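Local coordinates for protein tryparedoxin (Crithidia fasciculata, PDB 1O8X) that belongs to the thioredoxin family and probably shuttles electrons by thiol-disulfide exchange, as tryparedoxins do when passing reducing equivalents from trypanothione to peroxidases, at residues A[32-37]-A[110-115]; A[37-42]-A[69-74]; A[63-68]-A[84-89]. The protein carries 1 engineered substitution. All coordinates share one frame; numbering follows the deposited sequence.

Contact 1 (A[32-37]-A[110-115]); sequences FFYFSA and PTLIGV
In the central sheet of the thioredoxin fold, Phe32 to Phe35 pair with Gly114 to Thr111, the two short strands running antiparallel at 164°. Phe33 and Ile113 are a hydrogen-bonded pair: Phe33 N gives to Ile113 O at 2.8 Å and Ile113 N gives back to Phe33 O at 3.0 Å. Phe35 and Thr111 repeat this two residues on. On the face of Phe32 and Tyr34, Leu112 sets CD1 between their two CB atoms, 3.7 Å from Phe32 CB; CG anti to the backbone N (chi1 -168°) brings the branch there. Gly114, with no side chain, lets the Phe32 ring come close beside its backbone, CD2 lying 3.6 Å from Gly114 CA. Helix 41-57 packs on this face through Leu50. The strand 111-116 is entered through Pro110, which follows a cis peptide bond, the cis-proline of thioredoxin-like proteins. The Tyr34 ring lies alongside it, CE1 3.7 Å from Pro110 CB, while its hydroxyl is hydrogen-bonded to Thr47. On the opposite face, Phe33 CE1 meets Val115 CG2 at 3.7 Å. Thr111 O sits in plane at the edge of the Phe35 ring, and Leu100 of helix 94-103 packs on both phenylalanines.

Contact 2 (A[37-42]-A[69-74]); sequences ASWCPP and TWDEEE
Ser38 and Asp71 join the segment carrying the start of the thioredoxin-type CXXC motif, ahead of helix 41-57, to the turn after strand 63-69. Ser38 grips the carboxylate at two points: its backbone N gives to Asp71 OD2 at 2.8 Å in a nearly straight bond (164°), and its OG gives to Asp71 OD1 at a short 2.5 Å. Both oxygens are met on their syn sides, so a buried carboxylate has a donor at each tip. The serine torsion explains the pairing: OG lies between the backbone N and the carbonyl carbon (chi1 70°), on the same side as the N-H. Next to it, Trp39 directs NE1 to Trp70 O at 3.1 Å; the oxygen lies in the indole plane, but the donor stands well above the carbonyl plane. Ala37 is small enough to set CB against one face of the Trp39 ring, toward its rim, while also touching Trp70 CB at 4.0 Å.

Further out, a type I turn from Ala37 to Cys40 places these donors, and Cys40 N-caps the helix. In the unmodified protein Cys40 has been seen in a disulfide with position 43; here it is the engineered Ala43 and no disulfide exists. Tyr80 packs on both Ser38 and Asp71, and Trp70 NE1 is hydrogen-bonded to Ser101. Behind the aspartate, Thr69 closes an ST turn, its OG1 accepting from Asp71 N at 3.0 Å.

Contact 3 (A[63-68]-A[84-89]); sequences FEVVFC and MPWLAV
Trp86 and Val65 meet face to methyl between strand 63-69 and segment 84-89, whose residues 87-88 pair with it in parallel. The indole is a flat slab held on both faces: Val65 CG1 sits over the five-membered ring, 3.5 Å from its centroid, while Met84 CB and Pro85 CD lie against the opposite face. A branched valine suits this place, since one methyl can rest on the ring while the other reaches toward its rim. Trp86 NE1 is buried with no hydrogen-bond partner in the model; across the strands it faces Val65 CG1 and Phe67 CB, and Met84 SD of its own segment lies close by.

Met84 makes the second fit. Extended beyond CG, it crosses Phe67 at about a right angle and sets its CE methyl almost exactly on the ring axis, 3.7 Å from the centroid, with SD over the same face in a Met-aromatic contact. On the other side of the sheet, Glu64 bends at chi2 (53°) and lays CG against Leu87 CD1 at 3.6 Å. Its OE1 accepts from Val65 N and is hydrogen-bonded to Tyr54 OH. Val66 CG1 meets Val89 CG2 at 3.8 Å, methyl to methyl, crossing obliquely.

Phe67 joins the backbones twice, its N giving to Leu87 O at 2.8 Å and its O accepting from Val89 N. In this beta-alpha-beta crossover, helix 74-81 packs on Phe67 and Ala88 through Phe81, helix 41-57 touches Trp86 through Leu50 and Ile51, and strand 30-36 flanks the other edge of strand 63-69.

Overall arrangement
Strand 30-36 ties the contacts together, pairing with 111-116 in contact 1 and lying beside 63-69, which carries contact 3. The centres of contacts 1 and 3 are about 9 Å apart, bridged by probable hydrogen bonds from Phe32 O to Val66 N and from Tyr34 O to Cys68 N, each 2.8 Å. Contact 2 stands at the C-terminal ends of both parallel strands, about 13 Å from the centre of contact 1 and 15 Å from that of contact 3. It continues contact 1 through their shared Ala37 and a probable bond, Ser36 O to Trp70 N at 2.9 Å. At the redox site, Pro110 CD packs 3.8 Å from Cys40 SG.

Contact 1 (A[32-37]-A[110-115])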
# COMPACT_ATOMS: atom_id res chain seq x y z
N PHE A 32 -2.68 -1.63 -3.88
CA PHE A 32 -3.02 -1.54 -2.47
C PHE A 32 -2.17 -0.47 -1.81
O PHE A 32 -0.93 -0.57 -1.78
CB PHE A 32 -2.71 -2.85 -1.75
CG PHE A 32 -3.66 -3.96 -2.05
CD1 PHE A 32 -3.25 -4.99 -2.88
CD2 PHE A 32 -4.93 -4.02 -1.46
CE1 PHE A 32 -4.08 -6.06 -3.17
CE2 PHE A 32 -5.79 -5.08 -1.74
CZ PHE A 32 -5.36 -6.12 -2.58
N PHE A 33 -2.81 0.53 -1.23
CA PHE A 33 -2.15 1.49 -0.35
C PHE A 33 -2.06 0.89 1.04
O PHE A 33 -3.08 0.53 1.64
CB PHE A 33 -2.95 2.79 -0.31
CG PHE A 33 -3.06 3.47 -1.64
CD1 PHE A 33 -4.30 3.67 -2.21
CD2 PHE A 33 -1.92 3.91 -2.30
CE1 PHE A 33 -4.42 4.32 -3.45
CE2 PHE A 33 -2.01 4.54 -3.54
CZ PHE A 33 -3.28 4.75 -4.11
N TYR A 34 -0.83 0.74 1.53
CA TYR A 34 -0.57 0.15 2.84
C TYR A 34 -0.17 1.24 3.80
O TYR A 34 0.93 1.79 3.71
CB TYR A 34 0.53 -0.92 2.74
CG TYR A 34 0.83 -1.58 4.07
CD1 TYR A 34 -0.20 -1.94 4.95
CD2 TYR A 34 2.15 -1.87 4.45
CE1 TYR A 34 0.07 -2.56 6.17
CE2 TYR A 34 2.43 -2.50 5.68
CZ TYR A 34 1.37 -2.85 6.52
OH TYR A 34 1.58 -3.47 7.74
N PHE A 35 -1.09 1.59 4.69
CA PHE A 35 -0.84 2.62 5.70
C PHE A 35 -0.29 1.95 6.95
O PHE A 35 -0.94 1.08 7.55
CB PHE A 35 -2.15 3.36 6.04
CG PHE A 35 -2.78 4.02 4.84
CD1 PHE A 35 -3.62 3.31 3.99
CD2 PHE A 35 -2.50 5.35 4.54
CE1 PHE A 35 -4.17 3.92 2.86
CE2 PHE A 35 -3.08 5.96 3.42
CZ PHE A 35 -3.90 5.24 2.59
N SER A 36 0.93 2.33 7.31
CA SER A 36 1.61 1.73 8.46
C SER A 36 2.70 2.66 8.94
O SER A 36 2.90 3.72 8.37
CB SER A 36 2.16 0.34 8.11
OG SER A 36 2.54 -0.30 9.31
N ALA A 37 3.39 2.26 10.01
CA ALA A 37 4.50 3.04 10.55
C ALA A 37 5.38 2.12 11.33
O ALA A 37 4.92 1.11 11.88
CB ALA A 37 3.98 4.15 11.47
N PRO A 110 -2.38 -0.87 11.22
CA PRO A 110 -2.25 -0.92 9.76
C PRO A 110 -3.60 -0.92 9.04
O PRO A 110 -4.60 -1.43 9.57
CB PRO A 110 -1.54 -2.26 9.52
CG PRO A 110 -1.97 -3.12 10.70
CD PRO A 110 -2.08 -2.17 11.86
N THR A 111 -3.62 -0.37 7.82
CA THR A 111 -4.83 -0.36 6.97
C THR A 111 -4.36 -0.64 5.56
O THR A 111 -3.30 -0.17 5.16
CB THR A 111 -5.55 0.98 7.09
OG1 THR A 111 -6.20 1.05 8.36
CG2 THR A 111 -6.69 1.10 6.09
N LEU A 112 -5.17 -1.38 4.80
CA LEU A 112 -4.80 -1.72 3.43
C LEU A 112 -6.00 -1.48 2.53
O LEU A 112 -7.03 -2.14 2.72
CB LEU A 112 -4.36 -3.19 3.43
CG LEU A 112 -3.66 -3.82 2.24
CD1 LEU A 112 -2.37 -3.15 1.95
CD2 LEU A 112 -3.43 -5.29 2.53
N ILE A 113 -5.86 -0.57 1.56
CA ILE A 113 -6.95 -0.18 0.68
C ILE A 113 -6.56 -0.43 -0.76
O ILE A 113 -5.53 0.05 -1.23
CB ILE A 113 -7.27 1.30 0.91
CG1 ILE A 113 -7.71 1.41 2.38
CG2 ILE A 113 -8.31 1.84 -0.10
CD1 ILE A 113 -8.37 2.63 2.79
N GLY A 114 -7.39 -1.19 -1.46
CA GLY A 114 -7.09 -1.54 -2.84
C GLY A 114 -7.93 -0.75 -3.81
O GLY A 114 -9.15 -0.66 -3.64
N VAL A 115 -7.27 -0.15 -4.79
CA VAL A 115 -7.92 0.61 -5.85
C VAL A 115 -7.49 0.08 -7.21
O VAL A 115 -6.37 -0.42 -7.37
CB VAL A 115 -7.64 2.14 -5.72
CG1 VAL A 115 -7.97 2.66 -4.32
CG2 VAL A 115 -6.21 2.49 -6.08

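Contact 2 (A[37-42]-A[69-74])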
# COMPACT_ATOMS: atom_id res chain seq x y z
N ALA A 37 3.39 2.26 10.01
CA ALA A 37 4.50 3.04 10.55
C ALA A 37 5.38 2.12 11.33
O ALA A 37 4.92 1.11 11.88
CB ALA A 37 3.98 4.15 11.47
N SER A 38 6.66 2.50 11.43
CA SER A 38 7.61 1.74 12.23
C SER A 38 7.20 1.66 13.71
O SER A 38 7.53 0.70 14.41
CB SER A 38 9.01 2.34 12.09
OG SER A 38 9.11 3.60 12.74
N TRP A 39 6.46 2.67 14.18
CA TRP A 39 6.04 2.75 15.57
C TRP A 39 4.76 2.00 15.90
O TRP A 39 4.36 1.95 17.06
CB TRP A 39 5.91 4.22 16.02
CG TRP A 39 5.05 5.12 15.13
CD1 TRP A 39 5.50 6.05 14.24
CD2 TRP A 39 3.61 5.19 15.09
NE1 TRP A 39 4.44 6.69 13.64
CE2 TRP A 39 3.27 6.19 14.14
CE3 TRP A 39 2.58 4.54 15.78
CZ2 TRP A 39 1.94 6.52 13.85
CZ3 TRP A 39 1.27 4.87 15.49
CH2 TRP A 39 0.96 5.85 14.53
N CYS A 40 4.11 1.42 14.89
CA CYS A 40 2.79 0.81 15.06
C CYS A 40 2.89 -0.63 15.60
O CYS A 40 3.37 -1.51 14.88
CB CYS A 40 2.06 0.83 13.73
SG CYS A 40 0.46 0.01 13.72
N PRO A 41 2.44 -0.91 16.84
CA PRO A 41 2.55 -2.29 17.36
C PRO A 41 1.86 -3.40 16.52
O PRO A 41 2.55 -4.36 16.17
CB PRO A 41 1.99 -2.19 18.79
CG PRO A 41 2.17 -0.77 19.14
CD PRO A 41 1.93 0.03 17.87
N PRO A 42 0.57 -3.29 16.20
CA PRO A 42 -0.08 -4.38 15.44
C PRO A 42 0.49 -4.58 14.03
O PRO A 42 0.34 -5.68 13.48
CB PRO A 42 -1.56 -3.98 15.40
CG PRO A 42 -1.58 -2.51 15.68
CD PRO A 42 -0.39 -2.23 16.55
N THR A 69 3.39 6.01 4.43
CA THR A 69 3.90 6.06 5.78
C THR A 69 3.19 7.01 6.76
O THR A 69 2.77 8.10 6.37
CB THR A 69 5.41 6.36 5.70
OG1 THR A 69 5.99 6.19 6.99
CG2 THR A 69 5.68 7.83 5.34
N TRP A 70 3.05 6.58 8.01
CA TRP A 70 2.69 7.47 9.11
C TRP A 70 3.91 7.76 10.02
O TRP A 70 3.77 8.37 11.08
CB TRP A 70 1.53 6.90 9.92
CG TRP A 70 0.17 7.09 9.30
CD1 TRP A 70 -0.13 7.42 7.99
CD2 TRP A 70 -1.08 6.94 9.96
NE1 TRP A 70 -1.49 7.50 7.82
CE2 TRP A 70 -2.10 7.21 9.02
CE3 TRP A 70 -1.45 6.62 11.27
CZ2 TRP A 70 -3.46 7.16 9.35
CZ3 TRP A 70 -2.79 6.56 11.59
CH2 TRP A 70 -3.78 6.83 10.64
N ASP A 71 5.09 7.32 9.60
CA ASP A 71 6.33 7.75 10.24
C ASP A 71 6.60 9.22 9.96
O ASP A 71 6.52 9.66 8.82
CB ASP A 71 7.53 6.94 9.74
CG ASP A 71 7.58 5.58 10.37
OD1 ASP A 71 7.84 5.47 11.59
OD2 ASP A 71 7.35 4.56 9.72
N GLU A 72 6.97 9.96 11.00
CA GLU A 72 7.29 11.38 10.86
C GLU A 72 8.77 11.68 10.78
O GLU A 72 9.15 12.82 10.51
CB GLU A 72 6.58 12.17 11.96
CG GLU A 72 5.09 12.06 11.75
CD GLU A 72 4.26 12.84 12.73
OE1 GLU A 72 4.66 13.95 13.12
OE2 GLU A 72 3.18 12.35 13.07
N GLU A 73 9.60 10.67 11.01
CA GLU A 73 11.05 10.79 10.88
C GLU A 73 11.54 10.02 9.66
O GLU A 73 11.17 8.86 9.48
CB GLU A 73 11.71 10.19 12.12
CG GLU A 73 11.45 10.93 13.41
CD GLU A 73 12.08 10.23 14.59
OE1 GLU A 73 11.60 9.15 14.96
OE2 GLU A 73 13.07 10.75 15.14
N GLU A 74 12.36 10.67 8.83
CA GLU A 74 12.87 10.03 7.62
C GLU A 74 13.63 8.74 7.90
O GLU A 74 13.46 7.76 7.17
CB GLU A 74 13.71 10.99 6.77
CG GLU A 74 14.02 10.44 5.38
CD GLU A 74 14.38 11.50 4.34
OE1 GLU A 74 14.74 12.65 4.71
OE2 GLU A 74 14.30 11.17 3.14

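Contact 3 (A[63-68]-A[84-89])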
# COMPACT_ATOMS: atom_id res chain seq x y z
N PHE A 63 -1.24 -7.42 -8.75
CA PHE A 63 -1.37 -6.28 -7.87
C PHE A 63 -0.00 -5.78 -7.43
O PHE A 63 1.03 -6.46 -7.56
CB PHE A 63 -2.29 -6.58 -6.67
CG PHE A 63 -1.75 -7.62 -5.71
CD1 PHE A 63 -0.90 -7.25 -4.67
CD2 PHE A 63 -2.13 -8.95 -5.81
CE1 PHE A 63 -0.42 -8.21 -3.78
CE2 PHE A 63 -1.67 -9.91 -4.91
CZ PHE A 63 -0.81 -9.53 -3.90
N GLU A 64 -0.02 -4.57 -6.88
CA GLU A 64 1.16 -3.96 -6.28
C GLU A 64 0.77 -3.38 -4.94
O GLU A 64 -0.41 -3.10 -4.72
CB GLU A 64 1.68 -2.85 -7.22
CG GLU A 64 3.02 -2.25 -6.82
CD GLU A 64 4.10 -3.29 -6.60
OE1 GLU A 64 4.24 -3.79 -5.46
OE2 GLU A 64 4.81 -3.61 -7.58
N VAL A 65 1.75 -3.21 -4.06
CA VAL A 65 1.56 -2.59 -2.75
C VAL A 65 2.39 -1.30 -2.72
O VAL A 65 3.57 -1.30 -3.09
CB VAL A 65 1.94 -3.54 -1.58
CG1 VAL A 65 1.83 -2.81 -0.25
CG2 VAL A 65 1.05 -4.75 -1.58
N VAL A 66 1.77 -0.21 -2.28
CA VAL A 66 2.43 1.08 -2.14
C VAL A 66 2.35 1.49 -0.67
O VAL A 66 1.28 1.78 -0.15
CB VAL A 66 1.78 2.15 -3.03
CG1 VAL A 66 2.45 3.50 -2.84
CG2 VAL A 66 1.84 1.72 -4.50
N PHE A 67 3.49 1.47 0.01
CA PHE A 67 3.57 1.90 1.40
C PHE A 67 3.35 3.40 1.53
O PHE A 67 4.04 4.20 0.87
CB PHE A 67 4.94 1.49 1.96
CG PHE A 67 5.22 1.96 3.37
CD1 PHE A 67 4.25 1.88 4.37
CD2 PHE A 67 6.48 2.45 3.70
CE1 PHE A 67 4.55 2.31 5.67
CE2 PHE A 67 6.76 2.89 4.98
CZ PHE A 67 5.79 2.81 5.97
N CYS A 68 2.37 3.75 2.36
CA CYS A 68 1.98 5.12 2.67
C CYS A 68 2.28 5.35 4.15
O CYS A 68 1.52 4.92 5.02
CB CYS A 68 0.50 5.31 2.38
SG CYS A 68 0.08 5.12 0.65
N MET A 84 10.64 -3.99 3.42
CA MET A 84 9.49 -4.30 2.57
C MET A 84 9.91 -4.56 1.13
O MET A 84 10.86 -3.92 0.65
CB MET A 84 8.51 -3.12 2.57
CG MET A 84 7.89 -2.83 3.92
SD MET A 84 7.01 -1.25 3.85
CE MET A 84 6.54 -1.06 5.55
N PRO A 85 9.22 -5.47 0.43
CA PRO A 85 9.59 -5.81 -0.96
C PRO A 85 8.92 -4.99 -2.07
O PRO A 85 9.24 -5.17 -3.24
CB PRO A 85 9.15 -7.27 -1.07
CG PRO A 85 7.90 -7.32 -0.22
CD PRO A 85 8.19 -6.39 0.95
N TRP A 86 7.99 -4.11 -1.70
CA TRP A 86 7.11 -3.43 -2.65
C TRP A 86 7.50 -1.95 -2.82
O TRP A 86 8.70 -1.62 -2.72
CB TRP A 86 5.63 -3.61 -2.22
CG TRP A 86 5.41 -3.38 -0.73
CD1 TRP A 86 5.59 -2.21 -0.04
CD2 TRP A 86 5.01 -4.35 0.23
NE1 TRP A 86 5.30 -2.40 1.28
CE2 TRP A 86 4.95 -3.71 1.49
CE3 TRP A 86 4.66 -5.71 0.16
CZ2 TRP A 86 4.60 -4.38 2.66
CZ3 TRP A 86 4.31 -6.37 1.31
CH2 TRP A 86 4.28 -5.71 2.55
N LEU A 87 6.53 -1.09 -3.10
CA LEU A 87 6.83 0.32 -3.41
C LEU A 87 6.49 1.23 -2.24
O LEU A 87 5.82 0.80 -1.31
CB LEU A 87 6.06 0.77 -4.65
CG LEU A 87 6.09 -0.15 -5.86
CD1 LEU A 87 5.31 0.46 -7.01
CD2 LEU A 87 7.51 -0.45 -6.27
N ALA A 88 6.92 2.49 -2.32
CA ALA A 88 6.56 3.48 -1.32
C ALA A 88 6.39 4.86 -1.91
O ALA A 88 7.12 5.24 -2.84
CB ALA A 88 7.62 3.54 -0.22
N VAL A 89 5.44 5.61 -1.37
CA VAL A 89 5.39 7.05 -1.64
C VAL A 89 6.64 7.64 -0.99
O VAL A 89 6.93 7.34 0.17
CB VAL A 89 4.12 7.71 -1.05
CG1 VAL A 89 4.14 9.23 -1.28
CG2 VAL A 89 2.86 7.09 -1.64
O HOH W 1 5.23 6.47 2.24